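Nadph-ferredoxin reductase FPRA (Mycobacterium tuberculosis, PDB 2C7G) transfers electrons between NADPH and ferredoxin through a bound FAD and may supply electrons to cytochrome P450 systems. Local coordinates at residues 52-57 with 163-168. The protein carries 1 engineered substitution. Sequence-based numbering, arbitrary orientation.
Engineered in segment 52-57: Gln57 (natural residue His). With FAD (flavin-adenine dinucleotide), chain B.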
ATOM      1  N   GLY A  52      22.306  14.378   1.963  1.00 11.60           N
ATOM      2  CA  GLY A  52      22.454  13.072   1.316  1.00 11.35           C
ATOM      3  C   GLY A  52      23.091  13.124  -0.058  1.00 11.66           C
ATOM      4  O   GLY A  52      24.148  12.544  -0.270  1.00 11.84           O
ATOM      5  N   VAL A  53      22.445  13.828  -0.987  1.00 11.08           N
ATOM      6  CA  VAL A  53      22.965  13.987  -2.343  1.00 10.73           C
ATOM      7  C   VAL A  53      24.429  14.437  -2.254  1.00 11.11           C
ATOM      8  O   VAL A  53      24.788  15.296  -1.426  1.00 12.03           O
ATOM      9  CB  VAL A  53      22.119  15.020  -3.119  1.00 11.20           C
ATOM     10  CG1 VAL A  53      22.718  15.291  -4.516  1.00 10.12           C
ATOM     11  CG2 VAL A  53      20.647  14.546  -3.184  1.00  8.84           C
ATOM     12  N   ALA A  54      25.280  13.853  -3.100  1.00 11.14           N
ATOM     13  CA  ALA A  54      26.720  14.048  -2.986  1.00 11.71           C
ATOM     14  C   ALA A  54      27.121  15.495  -3.300  1.00 12.45           C
ATOM     15  O   ALA A  54      26.442  16.173  -4.082  1.00 12.47           O
ATOM     16  CB  ALA A  54      27.466  13.047  -3.883  1.00 12.16           C
ATOM     17  N   PRO A  55      28.212  15.979  -2.671  1.00 13.11           N
ATOM     18  CA  PRO A  55      28.681  17.355  -2.857  1.00 13.39           C
ATOM     19  C   PRO A  55      29.140  17.671  -4.276  1.00 13.62           C
ATOM     20  O   PRO A  55      29.168  18.846  -4.641  1.00 13.78           O
ATOM     21  CB  PRO A  55      29.850  17.475  -1.866  1.00 13.68           C
ATOM     22  CG  PRO A  55      30.302  16.060  -1.623  1.00 14.10           C
ATOM     23  CD  PRO A  55      29.026  15.257  -1.668  1.00 13.40           C
ATOM     24  N   ASP A  56      29.478  16.644  -5.058  1.00 14.28           N
ATOM     25  CA  ASP A  56      29.777  16.825  -6.496  1.00 14.35           C
ATOM     26  C   ASP A  56      28.521  16.839  -7.396  1.00 15.23           C
ATOM     27  O   ASP A  56      28.621  16.717  -8.636  1.00 14.24           O
ATOM     28  CB  ASP A  56      30.835  15.812  -6.995  1.00 14.90           C
ATOM     29  CG  ASP A  56      30.350  14.350  -6.994  1.00 15.93           C
ATOM     30  OD1 ASP A  56      29.356  13.994  -6.308  1.00 16.64           O
ATOM     31  OD2 ASP A  56      31.007  13.529  -7.676  1.00 18.01           O
ATOM     32  N   GLN A  57      27.345  16.998  -6.781  1.00 14.52           N
ATOM     33  CA  GLN A  57      26.084  17.009  -7.532  1.00 14.46           C
ATOM     34  C   GLN A  57      25.232  18.264  -7.274  1.00 14.84           C
ATOM     35  O   GLN A  57      24.030  18.155  -6.952  1.00 14.78           O
ATOM     36  CB  GLN A  57      25.277  15.714  -7.283  1.00 13.91           C
ATOM     37  CG  GLN A  57      26.044  14.401  -7.565  1.00 12.68           C
ATOM     38  CD  GLN A  57      26.298  14.122  -9.058  1.00 14.23           C
ATOM     39  OE1 GLN A  57      25.688  14.730  -9.941  1.00 15.46           O
ATOM     40  NE2 GLN A  57      27.188  13.178  -9.332  1.00 15.47           N
ATOM     41  N   ALA A 163      32.096   5.382  -2.962  1.00 13.35           N
ATOM     42  CA  ALA A 163      33.319   5.066  -3.688  1.00 14.06           C
ATOM     43  C   ALA A 163      33.858   6.303  -4.380  1.00 14.23           C
ATOM     44  O   ALA A 163      35.061   6.597  -4.299  1.00 13.48           O
ATOM     45  CB  ALA A 163      33.077   3.945  -4.697  1.00 14.16           C
ATOM     46  N   ARG A 164      32.967   7.045  -5.032  1.00 14.25           N
ATOM     47  CA  ARG A 164      33.361   8.202  -5.837  1.00 15.25           C
ATOM     48  C   ARG A 164      33.979   9.307  -4.980  1.00 15.79           C
ATOM     49  O   ARG A 164      35.018   9.877  -5.341  1.00 16.37           O
ATOM     50  CB  ARG A 164      32.146   8.704  -6.635  1.00 15.45           C
ATOM     51  CG  ARG A 164      32.448   9.630  -7.804  1.00 16.77           C
ATOM     52  CD  ARG A 164      31.161   9.965  -8.586  1.00 16.03           C
ATOM     53  NE  ARG A 164      30.290  10.849  -7.811  1.00 16.89           N
ATOM     54  CZ  ARG A 164      29.180  10.474  -7.172  1.00 16.70           C
ATOM     55  NH1 ARG A 164      28.742   9.222  -7.224  1.00 14.27           N
ATOM     56  NH2 ARG A 164      28.491  11.375  -6.489  1.00 16.35           N
ATOM     57  N   ILE A 165      33.362   9.598  -3.835  1.00 15.48           N
ATOM     58  CA  ILE A 165      33.886  10.613  -2.914  1.00 15.76           C
ATOM     59  C   ILE A 165      35.252  10.221  -2.297  1.00 15.69           C
ATOM     60  O   ILE A 165      36.132  11.075  -2.146  1.00 15.67           O
ATOM     61  CB  ILE A 165      32.829  11.007  -1.824  1.00 15.59           C
ATOM     62  CG1 ILE A 165      31.567  11.616  -2.467  1.00 15.82           C
ATOM     63  CG2 ILE A 165      33.411  11.969  -0.793  1.00 15.20           C
ATOM     64  CD1 ILE A 165      31.799  12.871  -3.355  1.00 15.67           C
ATOM     65  N   LEU A 166      35.431   8.943  -1.957  1.00 14.95           N
ATOM     66  CA  LEU A 166      36.741   8.447  -1.490  1.00 15.36           C
ATOM     67  C   LEU A 166      37.862   8.580  -2.511  1.00 15.61           C
ATOM     68  O   LEU A 166      39.028   8.655  -2.125  1.00 16.17           O
ATOM     69  CB  LEU A 166      36.648   6.975  -1.069  1.00 15.14           C
ATOM     70  CG  LEU A 166      35.893   6.717   0.232  1.00 15.35           C
ATOM     71  CD1 LEU A 166      35.652   5.232   0.392  1.00 15.01           C
ATOM     72  CD2 LEU A 166      36.647   7.301   1.423  1.00 13.69           C
ATOM     73  N   LEU A 167      37.524   8.595  -3.801  1.00 15.41           N
ATOM     74  CA  LEU A 167      38.561   8.552  -4.852  1.00 15.50           C
ATOM     75  C   LEU A 167      38.641   9.795  -5.736  1.00 15.88           C
ATOM     76  O   LEU A 167      39.518   9.873  -6.623  1.00 16.57           O
ATOM     77  CB  LEU A 167      38.385   7.317  -5.756  1.00 15.43           C
ATOM     78  CG  LEU A 167      38.627   5.938  -5.134  1.00 15.09           C
ATOM     79  CD1 LEU A 167      38.057   4.833  -6.022  1.00 15.44           C
ATOM     80  CD2 LEU A 167      40.106   5.716  -4.864  1.00 18.19           C
ATOM     81  N   THR A 168      37.739  10.747  -5.515  1.00 15.50           N
ATOM     82  CA  THR A 168      37.712  11.996  -6.291  1.00 15.27           C
ATOM     83  C   THR A 168      38.923  12.848  -5.915  1.00 15.20           C
ATOM     84  O   THR A 168      39.278  12.952  -4.749  1.00 15.65           O
ATOM     85  CB  THR A 168      36.391  12.800  -6.084  1.00 15.41           C
ATOM     86  OG1 THR A 168      35.273  12.041  -6.569  1.00 16.61           O
ATOM     87  CG2 THR A 168      36.416  14.146  -6.840  1.00 15.19           C
TER
HETATM   88  PA  FAD B 501      14.388  12.970   3.733  1.00 13.15           P
HETATM   89  O1A FAD B 501      15.280  11.999   4.468  1.00 12.25           O
HETATM   90  O2A FAD B 501      14.955  13.671   2.511  1.00 11.86           O
HETATM   91  O5B FAD B 501      13.818  14.077   4.726  1.00 10.29           O
HETATM   92  C5B FAD B 501      13.326  13.697   6.007  1.00 11.40           C
HETATM   93  C4B FAD B 501      13.410  14.909   6.947  1.00 10.48           C
HETATM   94  O4B FAD B 501      12.739  14.570   8.157  1.00 12.51           O
HETATM   95  C3B FAD B 501      14.857  15.231   7.344  1.00 12.88           C
HETATM   96  O3B FAD B 501      15.131  16.611   7.157  1.00 13.81           O
HETATM   97  C2B FAD B 501      14.920  14.848   8.822  1.00 12.65           C
HETATM   98  O2B FAD B 501      15.834  15.612   9.597  1.00 12.66           O
HETATM   99  C1B FAD B 501      13.473  15.040   9.259  1.00 12.92           C
HETATM  100  N9A FAD B 501      13.082  14.256  10.444  1.00 13.55           N
HETATM  101  C8A FAD B 501      13.296  12.921  10.664  1.00 14.42           C
HETATM  102  N7A FAD B 501      12.775  12.609  11.874  1.00 16.15           N
HETATM  103  C5A FAD B 501      12.234  13.723  12.421  1.00 15.89           C
HETATM  104  C6A FAD B 501      11.586  13.967  13.637  1.00 14.52           C
HETATM  105  N6A FAD B 501      11.357  12.966  14.478  1.00 15.20           N
HETATM  106  N1A FAD B 501      11.117  15.233  13.931  1.00 14.46           N
HETATM  107  C2A FAD B 501      11.330  16.261  13.022  1.00 13.56           C
HETATM  108  N3A FAD B 501      11.976  16.004  11.822  1.00 12.94           N
HETATM  109  C4A FAD B 501      12.419  14.762  11.527  1.00 14.52           C
HETATM  110  N1  FAD B 501      17.837  11.154  -5.357  1.00 12.78           N
HETATM  111  C2  FAD B 501      18.045  11.758  -6.574  1.00 12.10           C
HETATM  112  O2  FAD B 501      17.074  11.983  -7.309  1.00 12.39           O
HETATM  113  N3  FAD B 501      19.336  12.110  -6.942  1.00 11.97           N
HETATM  114  C4  FAD B 501      20.415  11.871  -6.092  1.00 11.93           C
HETATM  115  O4  FAD B 501      21.553  12.199  -6.433  1.00 11.13           O
HETATM  116  C4X FAD B 501      20.206  11.260  -4.849  1.00 11.12           C
HETATM  117  N5  FAD B 501      21.266  11.012  -3.985  1.00 11.89           N
HETATM  118  C5X FAD B 501      21.022  10.397  -2.760  1.00 11.77           C
HETATM  119  C6  FAD B 501      22.074  10.124  -1.885  1.00 12.05           C
HETATM  120  C7  FAD B 501      21.833   9.509  -0.656  1.00 11.83           C
HETATM  121  C7M FAD B 501      23.023   9.146   0.208  1.00 11.74           C
HETATM  122  C8  FAD B 501      20.524   9.148  -0.314  1.00 11.46           C
HETATM  123  C8M FAD B 501      20.222   8.309   0.887  1.00 12.97           C
HETATM  124  C9  FAD B 501      19.475   9.403  -1.184  1.00 11.53           C
HETATM  125  C9A FAD B 501      19.711  10.038  -2.416  1.00 12.00           C
HETATM  126  N10 FAD B 501      18.655  10.299  -3.290  1.00 12.51           N
HETATM  127  C10 FAD B 501      18.908  10.907  -4.503  1.00 12.78           C
HETATM  128  C1' FAD B 501      17.225   9.952  -2.956  1.00 10.81           C
HETATM  129  C2' FAD B 501      16.519  11.077  -2.196  1.00 12.11           C
HETATM  130  O2' FAD B 501      17.426  11.599  -1.233  1.00 12.78           O
HETATM  131  C3' FAD B 501      15.217  10.589  -1.539  1.00 12.75           C
HETATM  132  O3' FAD B 501      14.332  10.135  -2.542  1.00 13.65           O
HETATM  133  C4' FAD B 501      14.491  11.682  -0.751  1.00 11.62           C
HETATM  134  O4' FAD B 501      15.394  12.545  -0.057  1.00 12.50           O
HETATM  135  C5' FAD B 501      13.498  11.090   0.251  1.00 10.78           C
HETATM  136  O5' FAD B 501      12.778  12.203   0.752  1.00 11.65           O
HETATM  137  P   FAD B 501      12.028  12.139   2.168  1.00 12.79           P
HETATM  138  O1P FAD B 501      11.239  13.400   2.263  1.00 12.07           O
HETATM  139  O2P FAD B 501      11.197  10.903   2.324  1.00 13.48           O
HETATM  140  O3P FAD B 501      13.142  12.034   3.323  1.00 13.03           O
HETATM  141  O   HOH W   1      33.437  13.468  -8.338  1.00 26.42           O
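Arg164 leaves the helix 157-167 and grips Asp56, in the loop that passes the flavin, through a side-on, bidentate salt bridge. From CB the arginine chain runs out extended, CG anti to the backbone N (chi1 -163°), until a bend at chi3 (71°) turns the NE/NH2 edge of the guanidinium toward the carboxylate. Arg164 CD passes 3.7 Å from Asp56 OD2. Beyond it, Arg164 NE donates to Asp56 OD2 and Arg164 NH2 to Asp56 OD1, each over 2.8 Å and almost straight. Both oxygens offer their syn lone pairs, and the two planes lie only 4° apart, so the paired bonds fix the rotation of both groups. Arg164 NH2 also lies 3.3 Å from Ala54 CB, near the guanidinium plane, while NH1 turns back to Asp161 on its own helix. Over one guanidinium face comes Gln57, an engineered residue replacing histidine; its NE2 stands 3.6 Å from Arg164 NH2 but is hydrogen-bonded to Glu214. The Arg164 side chain comes within about 6 Å of the bound 4-oxo-NADP. Beside this polar pair, Ile165 CD1 and Pro55 CG meet tip to tip at 3.9 Å. The type I turn from Ala54 to Gln57 presents Pro55 and Asp56 just after Val53, whose CG2 packs 3.7 Å from FAD N5. The contact thus links the flavin-side loop between helices 48-51 and 58-61 to the helix following strand 149-153 of the Rossmann-like NADP-binding domain, with Tyr132 of helix 125-132 touching both Pro55 and Ile165 and strand 193-197 packing against Ala163.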